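Local coordinates for bromo domain containing protein (Cryptosporidium parvum, PDB 5U9N) that probably recognises acetyl-lysine on histones or other proteins through its second bromodomain, the part described here, which is bound to the inhibitor bromosporine, at residues Leu102-Phe107 / Lys133-Trp138; Glu12-Leu17 / Thr59-Leu64. One frame throughout, in Å; residues are numbered along the deposited sequence.

Contact 1: residues Leu102-Phe107 / Lys133-Trp138; sequences LVKLIF and KFNNLW
Phe134 and Val103 meet in a CH-pi contact between two nearly antiparallel helices of the bromodomain bundle. The methyl CG1 of Val103 lies over the centre of the Phe134 ring, 3.8 Å from its centroid and only 7° off the ring normal, and so is almost equidistant from all six ring carbons. Phe134 holds CG anti to its backbone N (chi1 -179°), which sets CG on the side of the facing helix. The opposite face of the same ring is met near its rim by CB of Trp138, one turn on, and the aromatic plate is thus sandwiched between a methyl from across the interface and a methylene of its own helix. Lys104 works at the margin: its CG comes within 4.2 Å of Phe134 CD2, and its extended chain crosses the Asn135 side chain at about a right angle, bringing CE to 3.3 Å from Asn135 OD1. The ammonium of Lys104 has its salt bridge with Glu100, on its own helix. Phe107 adds a looser apolar touch, its CE2 standing 4.3 Å from Phe134 CB. With the short axes 11.5 Å apart, bulky side chains bridge the space. Helix 9-20 packs beside Phe134 through Ile16 and Leu20, while Val103 also rests on Ile60 of helix 57-65, which places this pairing of helices 96-113 and 122-139 in the bundle core.

Contact 2: residues Glu12-Leu17 / Thr59-Leu64; sequences ECLRIL and TIEKRL
Leu14 and Glu61 both hold CG anti to the backbone N (chi1 180° and 179°), and their side chains cross obliquely where the two helices face each other. The methyl CD1 of Leu14 lies against the extended glutamate chain, 4.0 Å from Glu61 CG and 3.7 Å from Glu61 OE1. The aliphatic part of Glu61 thereby serves as packing surface, while its other oxygen, OE2, takes a salt bridge from Arg21; that bond probably helps to fix the carboxylate beside the leucine. Leu17 reaches Glu61 at about a right angle, with CD2 3.9 Å from Glu61 CB, and its other methyl, CD1, makes a looser contact with Ile60 CG2 at 4.4 Å. At the other end of the interface, the branched tip of Leu64 sits on Cys13: CD1 is 3.9 Å and CD2 4.0 Å from Cys13 CB. The same CD1 also approaches the backbone of the facing helix, lying 4.0 Å from Leu14 N. No hydrogen bond joins the segments, and the contact is mostly apolar, between nearly antiparallel helices whose short axes pass 10.6 Å apart at a crossing angle of -163°. Such side-by-side helix packing is what builds the left-handed four-helix bundle of bromodomains. Helix 96-113 borders the seam through Phe99, which touches both Cys13 and Ile60; helix 122-139 brings Trp138 onto Cys13, and Val143 of helix 143-148 also reaches that cysteine.

From the N terminus, helix 9-20 enters first and is joined by helix 57-65 in contact 2, which closes a loop of 41 residues that includes helix 41-50. Helix 96-113 then follows, and its pairing with helix 122-139 in contact 1 closes a shorter loop of 25 residues. The two closures are in series, neither nesting nor crossing, yet their centres lie only 12 Å apart. Side chains sew them together: Ile106 CD1 meets Ile60 CD1 at 3.4 Å, and Ile16 CG2 packs on Phe134 CE1 at 3.6 Å. Four helices, 9-20, 57-65, 96-113 and 122-139, thus share one hydrophobic core, an example of a bundle in which neighbouring helix pairs are joined by shared side chains.

Contact 1: residues Leu102-Phe107 / Lys133-Trp138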
ATOM      1  N   LEU A 102       3.851   2.824   5.085  1.00 31.83           N
ATOM      2  CA  LEU A 102       3.830   1.526   4.433  1.00 31.46           C
ATOM      3  C   LEU A 102       2.942   1.548   3.194  1.00 33.65           C
ATOM      4  O   LEU A 102       3.327   1.017   2.158  1.00 31.21           O
ATOM      5  CB  LEU A 102       3.364   0.434   5.419  1.00 32.83           C
ATOM      6  CG  LEU A 102       4.394   0.006   6.514  1.00 37.30           C
ATOM      7  CD1 LEU A 102       3.773  -1.064   7.462  1.00 37.96           C
ATOM      8  CD2 LEU A 102       5.692  -0.546   5.892  1.00 33.79           C
ATOM      9  N   VAL A 103       1.777   2.172   3.279  1.00 32.84           N
ATOM     10  CA  VAL A 103       0.887   2.264   2.116  1.00 32.14           C
ATOM     11  C   VAL A 103       1.562   3.082   1.000  1.00 35.43           C
ATOM     12  O   VAL A 103       1.549   2.653  -0.149  1.00 36.08           O
ATOM     13  CB  VAL A 103      -0.491   2.850   2.484  1.00 34.41           C
ATOM     14  CG1 VAL A 103      -1.279   3.202   1.230  1.00 33.26           C
ATOM     15  CG2 VAL A 103      -1.277   1.869   3.358  1.00 34.45           C
ATOM     16  N   LYS A 104       2.166   4.230   1.336  1.00 30.15           N
ATOM     17  CA  LYS A 104       2.815   5.074   0.339  1.00 28.44           C
ATOM     18  C   LYS A 104       4.069   4.421  -0.225  1.00 32.90           C
ATOM     19  O   LYS A 104       4.399   4.658  -1.384  1.00 33.62           O
ATOM     20  CB  LYS A 104       3.144   6.424   0.912  1.00 29.33           C
ATOM     21  CG  LYS A 104       1.914   7.258   1.151  1.00 30.77           C
ATOM     22  CD  LYS A 104       2.293   8.639   1.621  1.00 26.63           C
ATOM     23  CE  LYS A 104       1.189   9.632   1.439  1.00 27.40           C
ATOM     24  NZ  LYS A 104       1.558  10.976   2.021  1.00 40.22           N
ATOM     25  N   LEU A 105       4.729   3.563   0.562  1.00 30.06           N
ATOM     26  CA  LEU A 105       5.897   2.777   0.114  1.00 30.62           C
ATOM     27  C   LEU A 105       5.531   1.861  -1.079  1.00 34.24           C
ATOM     28  O   LEU A 105       6.343   1.673  -1.975  1.00 34.56           O
ATOM     29  CB  LEU A 105       6.430   1.927   1.298  1.00 31.45           C
ATOM     30  CG  LEU A 105       7.587   0.993   1.026  1.00 37.28           C
ATOM     31  CD1 LEU A 105       8.841   1.760   0.685  1.00 37.06           C
ATOM     32  CD2 LEU A 105       7.828   0.110   2.206  1.00 42.00           C
ATOM     33  N   ILE A 106       4.320   1.290  -1.062  1.00 31.92           N
ATOM     34  CA  ILE A 106       3.782   0.433  -2.129  1.00 31.14           C
ATOM     35  C   ILE A 106       3.747   1.209  -3.445  1.00 34.72           C
ATOM     36  O   ILE A 106       4.126   0.684  -4.474  1.00 37.05           O
ATOM     37  CB  ILE A 106       2.343  -0.065  -1.742  1.00 34.58           C
ATOM     38  CG1 ILE A 106       2.403  -1.047  -0.570  1.00 35.71           C
ATOM     39  CG2 ILE A 106       1.616  -0.732  -2.940  1.00 36.60           C
ATOM     40  CD1 ILE A 106       1.033  -1.419   0.005  1.00 44.63           C
ATOM     41  N   PHE A 107       3.223   2.421  -3.420  1.00 30.54           N
ATOM     42  CA  PHE A 107       3.068   3.232  -4.630  1.00 28.23           C
ATOM     43  C   PHE A 107       4.394   3.861  -5.104  1.00 33.37           C
ATOM     44  O   PHE A 107       4.576   3.963  -6.310  1.00 36.09           O
ATOM     45  CB  PHE A 107       2.007   4.323  -4.406  1.00 28.08           C
ATOM     46  CG  PHE A 107       0.669   3.766  -3.948  1.00 27.58           C
ATOM     47  CD1 PHE A 107       0.140   2.614  -4.523  1.00 30.10           C
ATOM     48  CD2 PHE A 107      -0.026   4.354  -2.901  1.00 27.31           C
ATOM     49  CE1 PHE A 107      -1.057   2.068  -4.060  1.00 31.00           C
ATOM     50  CE2 PHE A 107      -1.209   3.790  -2.422  1.00 30.76           C
ATOM     51  CZ  PHE A 107      -1.698   2.633  -2.984  1.00 30.30           C
ATOM     52  N   LYS A 133      -5.893   8.603  -4.585  1.00 34.93           N
ATOM     53  CA  LYS A 133      -7.078   8.155  -3.855  1.00 34.28           C
ATOM     54  C   LYS A 133      -6.747   8.005  -2.363  1.00 37.01           C
ATOM     55  O   LYS A 133      -7.553   8.376  -1.530  1.00 36.60           O
ATOM     56  CB  LYS A 133      -7.592   6.821  -4.426  1.00 36.85           C
ATOM     57  CG  LYS A 133      -8.871   6.273  -3.724  1.00 44.81           C
ATOM     58  CD  LYS A 133     -10.110   7.128  -4.008  1.00 52.56           C
ATOM     59  CE  LYS A 133     -11.358   6.510  -3.407  1.00 67.47           C
ATOM     60  NZ  LYS A 133     -12.592   7.282  -3.733  1.00 70.91           N
ATOM     61  N   PHE A 134      -5.574   7.444  -2.026  1.00 34.86           N
ATOM     62  CA  PHE A 134      -5.183   7.284  -0.624  1.00 33.86           C
ATOM     63  C   PHE A 134      -5.096   8.639   0.081  1.00 39.76           C
ATOM     64  O   PHE A 134      -5.588   8.774   1.204  1.00 40.77           O
ATOM     65  CB  PHE A 134      -3.843   6.547  -0.483  1.00 33.46           C
ATOM     66  CG  PHE A 134      -3.432   6.351   0.970  1.00 33.93           C
ATOM     67  CD1 PHE A 134      -4.283   5.722   1.871  1.00 35.15           C
ATOM     68  CD2 PHE A 134      -2.277   6.946   1.469  1.00 35.64           C
ATOM     69  CE1 PHE A 134      -3.963   5.644   3.224  1.00 35.76           C
ATOM     70  CE2 PHE A 134      -1.937   6.828   2.819  1.00 37.38           C
ATOM     71  CZ  PHE A 134      -2.785   6.175   3.687  1.00 35.34           C
ATOM     72  N   ASN A 135      -4.447   9.625  -0.553  1.00 36.56           N
ATOM     73  CA  ASN A 135      -4.301  10.955   0.045  1.00 37.18           C
ATOM     74  C   ASN A 135      -5.624  11.591   0.324  1.00 42.12           C
ATOM     75  O   ASN A 135      -5.772  12.241   1.345  1.00 43.30           O
ATOM     76  CB  ASN A 135      -3.484  11.882  -0.856  1.00 37.84           C
ATOM     77  CG  ASN A 135      -2.004  11.600  -0.815  1.00 50.77           C
ATOM     78  OD1 ASN A 135      -1.432  11.322   0.240  1.00 52.11           O
ATOM     79  ND2 ASN A 135      -1.328  11.788  -1.927  1.00 44.24           N
ATOM     80  N   ASN A 136      -6.582  11.430  -0.573  1.00 39.49           N
ATOM     81  CA  ASN A 136      -7.901  12.016  -0.394  1.00 39.92           C
ATOM     82  C   ASN A 136      -8.672  11.342   0.757  1.00 42.02           C
ATOM     83  O   ASN A 136      -9.368  12.032   1.497  1.00 43.30           O
ATOM     84  CB  ASN A 136      -8.704  11.943  -1.695  1.00 43.43           C
ATOM     85  CG  ASN A 136      -8.411  13.117  -2.607  1.00 77.55           C
ATOM     86  OD1 ASN A 136      -9.028  14.188  -2.493  1.00 77.76           O
ATOM     87  ND2 ASN A 136      -7.367  12.998  -3.428  1.00 64.74           N
ATOM     88  N   LEU A 137      -8.555  10.012   0.904  1.00 36.07           N
ATOM     89  CA  LEU A 137      -9.200   9.292   2.002  1.00 36.47           C
ATOM     90  C   LEU A 137      -8.520   9.628   3.321  1.00 41.38           C
ATOM     91  O   LEU A 137      -9.189   9.906   4.319  1.00 42.90           O
ATOM     92  CB  LEU A 137      -9.123   7.769   1.769  1.00 36.06           C
ATOM     93  CG  LEU A 137      -9.878   7.230   0.551  1.00 41.24           C
ATOM     94  CD1 LEU A 137      -9.714   5.751   0.434  1.00 39.91           C
ATOM     95  CD2 LEU A 137     -11.344   7.595   0.613  1.00 46.31           C
ATOM     96  N   TRP A 138      -7.195   9.581   3.328  1.00 36.66           N
ATOM     97  CA  TRP A 138      -6.387   9.848   4.519  1.00 35.72           C
ATOM     98  C   TRP A 138      -6.590  11.271   5.054  1.00 40.47           C
ATOM     99  O   TRP A 138      -6.749  11.454   6.255  1.00 41.82           O
ATOM    100  CB  TRP A 138      -4.905   9.631   4.185  1.00 32.61           C
ATOM    101  CG  TRP A 138      -4.031   9.388   5.369  1.00 32.60           C
ATOM    102  CD1 TRP A 138      -2.928  10.093   5.725  1.00 35.03           C
ATOM    103  CD2 TRP A 138      -4.084   8.262   6.242  1.00 32.20           C
ATOM    104  NE1 TRP A 138      -2.314   9.498   6.793  1.00 34.20           N
ATOM    105  CE2 TRP A 138      -2.982   8.355   7.112  1.00 35.15           C
ATOM    106  CE3 TRP A 138      -4.992   7.211   6.411  1.00 33.95           C
ATOM    107  CZ2 TRP A 138      -2.794   7.474   8.168  1.00 35.47           C
ATOM    108  CZ3 TRP A 138      -4.757   6.287   7.411  1.00 36.18           C
ATOM    109  CH2 TRP A 138      -3.671   6.431   8.284  1.00 36.96           C
TER

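Contact 2: residues Glu12-Leu17 / Thr59-Leu64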
ATOM      1  N   GLU A  12     -10.018   1.881  11.217  1.00 45.02           N
ATOM      2  CA  GLU A  12     -10.094   3.046  10.319  1.00 43.30           C
ATOM      3  C   GLU A  12      -9.019   2.909   9.208  1.00 45.91           C
ATOM      4  O   GLU A  12      -9.284   3.245   8.049  1.00 45.35           O
ATOM      5  CB  GLU A  12      -9.923   4.356  11.128  1.00 43.97           C
ATOM      6  CG  GLU A  12      -9.963   5.639  10.307  1.00 51.79           C
ATOM      7  CD  GLU A  12     -11.237   5.906   9.532  1.00 60.61           C
ATOM      8  OE1 GLU A  12     -12.285   5.312   9.871  1.00 61.56           O
ATOM      9  OE2 GLU A  12     -11.184   6.707   8.569  1.00 46.60           O
ATOM     10  N   CYS A  13      -7.851   2.319   9.551  1.00 41.31           N
ATOM     11  CA  CYS A  13      -6.795   2.016   8.572  1.00 39.41           C
ATOM     12  C   CYS A  13      -7.248   0.893   7.643  1.00 43.77           C
ATOM     13  O   CYS A  13      -7.010   0.953   6.440  1.00 42.86           O
ATOM     14  CB  CYS A  13      -5.493   1.643   9.278  1.00 39.21           C
ATOM     15  SG  CYS A  13      -4.658   3.029  10.072  1.00 42.63           S
ATOM     16  N   LEU A  14      -7.856  -0.154   8.206  1.00 41.98           N
ATOM     17  CA  LEU A  14      -8.334  -1.281   7.414  1.00 42.60           C
ATOM     18  C   LEU A  14      -9.472  -0.850   6.467  1.00 46.57           C
ATOM     19  O   LEU A  14      -9.514  -1.289   5.312  1.00 45.23           O
ATOM     20  CB  LEU A  14      -8.793  -2.397   8.330  1.00 44.66           C
ATOM     21  CG  LEU A  14      -9.323  -3.632   7.629  1.00 52.05           C
ATOM     22  CD1 LEU A  14      -8.226  -4.312   6.819  1.00 54.51           C
ATOM     23  CD2 LEU A  14      -9.968  -4.575   8.629  1.00 54.69           C
ATOM     24  N   ARG A  15     -10.385   0.004   6.953  1.00 45.57           N
ATOM     25  CA  ARG A  15     -11.466   0.565   6.123  1.00 45.92           C
ATOM     26  C   ARG A  15     -10.870   1.228   4.873  1.00 47.87           C
ATOM     27  O   ARG A  15     -11.313   0.946   3.762  1.00 49.66           O
ATOM     28  CB  ARG A  15     -12.276   1.604   6.926  1.00 44.60           C
ATOM     29  CG  ARG A  15     -13.499   2.142   6.195  1.00 55.72           C
ATOM     30  CD  ARG A  15     -14.172   3.281   6.965  1.00 54.99           C
ATOM     31  NE  ARG A  15     -13.352   4.507   6.998  1.00 58.07           N
ATOM     32  CZ  ARG A  15     -13.251   5.395   6.006  1.00 59.73           C
ATOM     33  NH1 ARG A  15     -13.898   5.205   4.863  1.00 52.03           N
ATOM     34  NH2 ARG A  15     -12.490   6.470   6.147  1.00 46.17           N
ATOM     35  N   ILE A  16      -9.861   2.096   5.061  1.00 40.51           N
ATOM     36  CA  ILE A  16      -9.232   2.819   3.954  1.00 39.53           C
ATOM     37  C   ILE A  16      -8.476   1.847   3.024  1.00 42.50           C
ATOM     38  O   ILE A  16      -8.569   1.979   1.808  1.00 41.35           O
ATOM     39  CB  ILE A  16      -8.305   3.937   4.488  1.00 41.22           C
ATOM     40  CG1 ILE A  16      -9.167   5.080   5.074  1.00 42.02           C
ATOM     41  CG2 ILE A  16      -7.356   4.460   3.372  1.00 40.79           C
ATOM     42  CD1 ILE A  16      -8.406   6.094   5.859  1.00 49.60           C
ATOM     43  N   LEU A  17      -7.762   0.879   3.592  1.00 40.69           N
ATOM     44  CA  LEU A  17      -7.073  -0.162   2.816  1.00 41.06           C
ATOM     45  C   LEU A  17      -8.072  -0.915   1.924  1.00 46.61           C
ATOM     46  O   LEU A  17      -7.802  -1.134   0.744  1.00 46.91           O
ATOM     47  CB  LEU A  17      -6.392  -1.150   3.773  1.00 42.04           C
ATOM     48  CG  LEU A  17      -5.363  -2.094   3.148  1.00 46.28           C
ATOM     49  CD1 LEU A  17      -4.062  -1.375   2.877  1.00 44.31           C
ATOM     50  CD2 LEU A  17      -5.111  -3.282   4.059  1.00 50.64           C
ATOM     51  N   THR A  59       0.181  -7.805   3.295  1.00 40.51           N
ATOM     52  CA  THR A  59       1.248  -7.711   4.312  1.00 40.54           C
ATOM     53  C   THR A  59       0.909  -6.604   5.337  1.00 43.56           C
ATOM     54  O   THR A  59       1.123  -6.796   6.517  1.00 44.58           O
ATOM     55  CB  THR A  59       2.612  -7.457   3.648  1.00 42.82           C
ATOM     56  OG1 THR A  59       2.976  -8.602   2.906  1.00 48.44           O
ATOM     57  CG2 THR A  59       3.704  -7.168   4.657  1.00 42.62           C
ATOM     58  N   ILE A  60       0.368  -5.476   4.884  1.00 39.08           N
ATOM     59  CA  ILE A  60      -0.043  -4.390   5.785  1.00 38.52           C
ATOM     60  C   ILE A  60      -1.236  -4.854   6.631  1.00 43.55           C
ATOM     61  O   ILE A  60      -1.244  -4.626   7.844  1.00 43.29           O
ATOM     62  CB  ILE A  60      -0.380  -3.093   4.999  1.00 39.21           C
ATOM     63  CG1 ILE A  60       0.879  -2.506   4.365  1.00 38.77           C
ATOM     64  CG2 ILE A  60      -1.031  -2.066   5.923  1.00 39.55           C
ATOM     65  CD1 ILE A  60       0.604  -1.290   3.406  1.00 42.43           C
ATOM     66  N   GLU A  61      -2.270  -5.455   5.975  1.00 41.71           N
ATOM     67  CA  GLU A  61      -3.462  -5.989   6.671  1.00 43.70           C
ATOM     68  C   GLU A  61      -3.070  -6.948   7.787  1.00 49.74           C
ATOM     69  O   GLU A  61      -3.600  -6.848   8.883  1.00 51.36           O
ATOM     70  CB  GLU A  61      -4.404  -6.723   5.689  1.00 46.26           C
ATOM     71  CG  GLU A  61      -5.644  -7.305   6.380  1.00 59.03           C
ATOM     72  CD  GLU A  61      -6.744  -7.809   5.466  1.00 78.90           C
ATOM     73  OE1 GLU A  61      -7.901  -7.905   5.934  1.00 77.91           O
ATOM     74  OE2 GLU A  61      -6.456  -8.095   4.281  1.00 71.35           O
ATOM     75  N   LYS A  62      -2.168  -7.892   7.501  1.00 47.71           N
ATOM     76  CA  LYS A  62      -1.695  -8.844   8.507  1.00 50.45           C
ATOM     77  C   LYS A  62      -0.897  -8.135   9.633  1.00 53.70           C
ATOM     78  O   LYS A  62      -0.966  -8.570  10.778  1.00 55.13           O
ATOM     79  CB  LYS A  62      -0.835  -9.941   7.856  1.00 54.65           C
ATOM     80  CG  LYS A  62      -1.661 -10.964   7.071  1.00 67.21           C
ATOM     81  CD  LYS A  62      -0.772 -12.005   6.379  1.00 74.14           C
ATOM     82  CE  LYS A  62      -1.574 -13.075   5.675  1.00 83.37           C
ATOM     83  N   ARG A  63      -0.154  -7.047   9.313  1.00 48.98           N
ATOM     84  CA  ARG A  63       0.564  -6.269  10.338  1.00 48.67           C
ATOM     85  C   ARG A  63      -0.420  -5.476  11.257  1.00 54.35           C
ATOM     86  O   ARG A  63      -0.098  -5.239  12.424  1.00 55.14           O
ATOM     87  CB  ARG A  63       1.558  -5.300   9.702  1.00 46.75           C
ATOM     88  CG  ARG A  63       2.826  -5.939   9.168  1.00 45.57           C
ATOM     89  CD  ARG A  63       3.956  -4.930   9.124  1.00 49.92           C
ATOM     90  NE  ARG A  63       4.971  -5.278   8.136  1.00 63.23           N
ATOM     91  CZ  ARG A  63       6.123  -4.629   7.978  1.00 77.99           C
ATOM     92  NH1 ARG A  63       6.984  -5.010   7.042  1.00 76.22           N
ATOM     93  NH2 ARG A  63       6.426  -3.595   8.763  1.00 50.74           N
ATOM     94  N   LEU A  64      -1.592  -5.037  10.722  1.00 50.76           N
ATOM     95  CA  LEU A  64      -2.601  -4.322  11.534  1.00 51.56           C
ATOM     96  C   LEU A  64      -3.298  -5.255  12.513  1.00 60.08           C
ATOM     97  O   LEU A  64      -3.726  -4.809  13.569  1.00 59.82           O
ATOM     98  CB  LEU A  64      -3.688  -3.686  10.640  1.00 50.31           C
ATOM     99  CG  LEU A  64      -3.365  -2.404   9.937  1.00 51.85           C
ATOM    100  CD1 LEU A  64      -4.404  -2.125   8.868  1.00 50.67           C
ATOM    101  CD2 LEU A  64      -3.304  -1.240  10.915  1.00 55.41           C
TER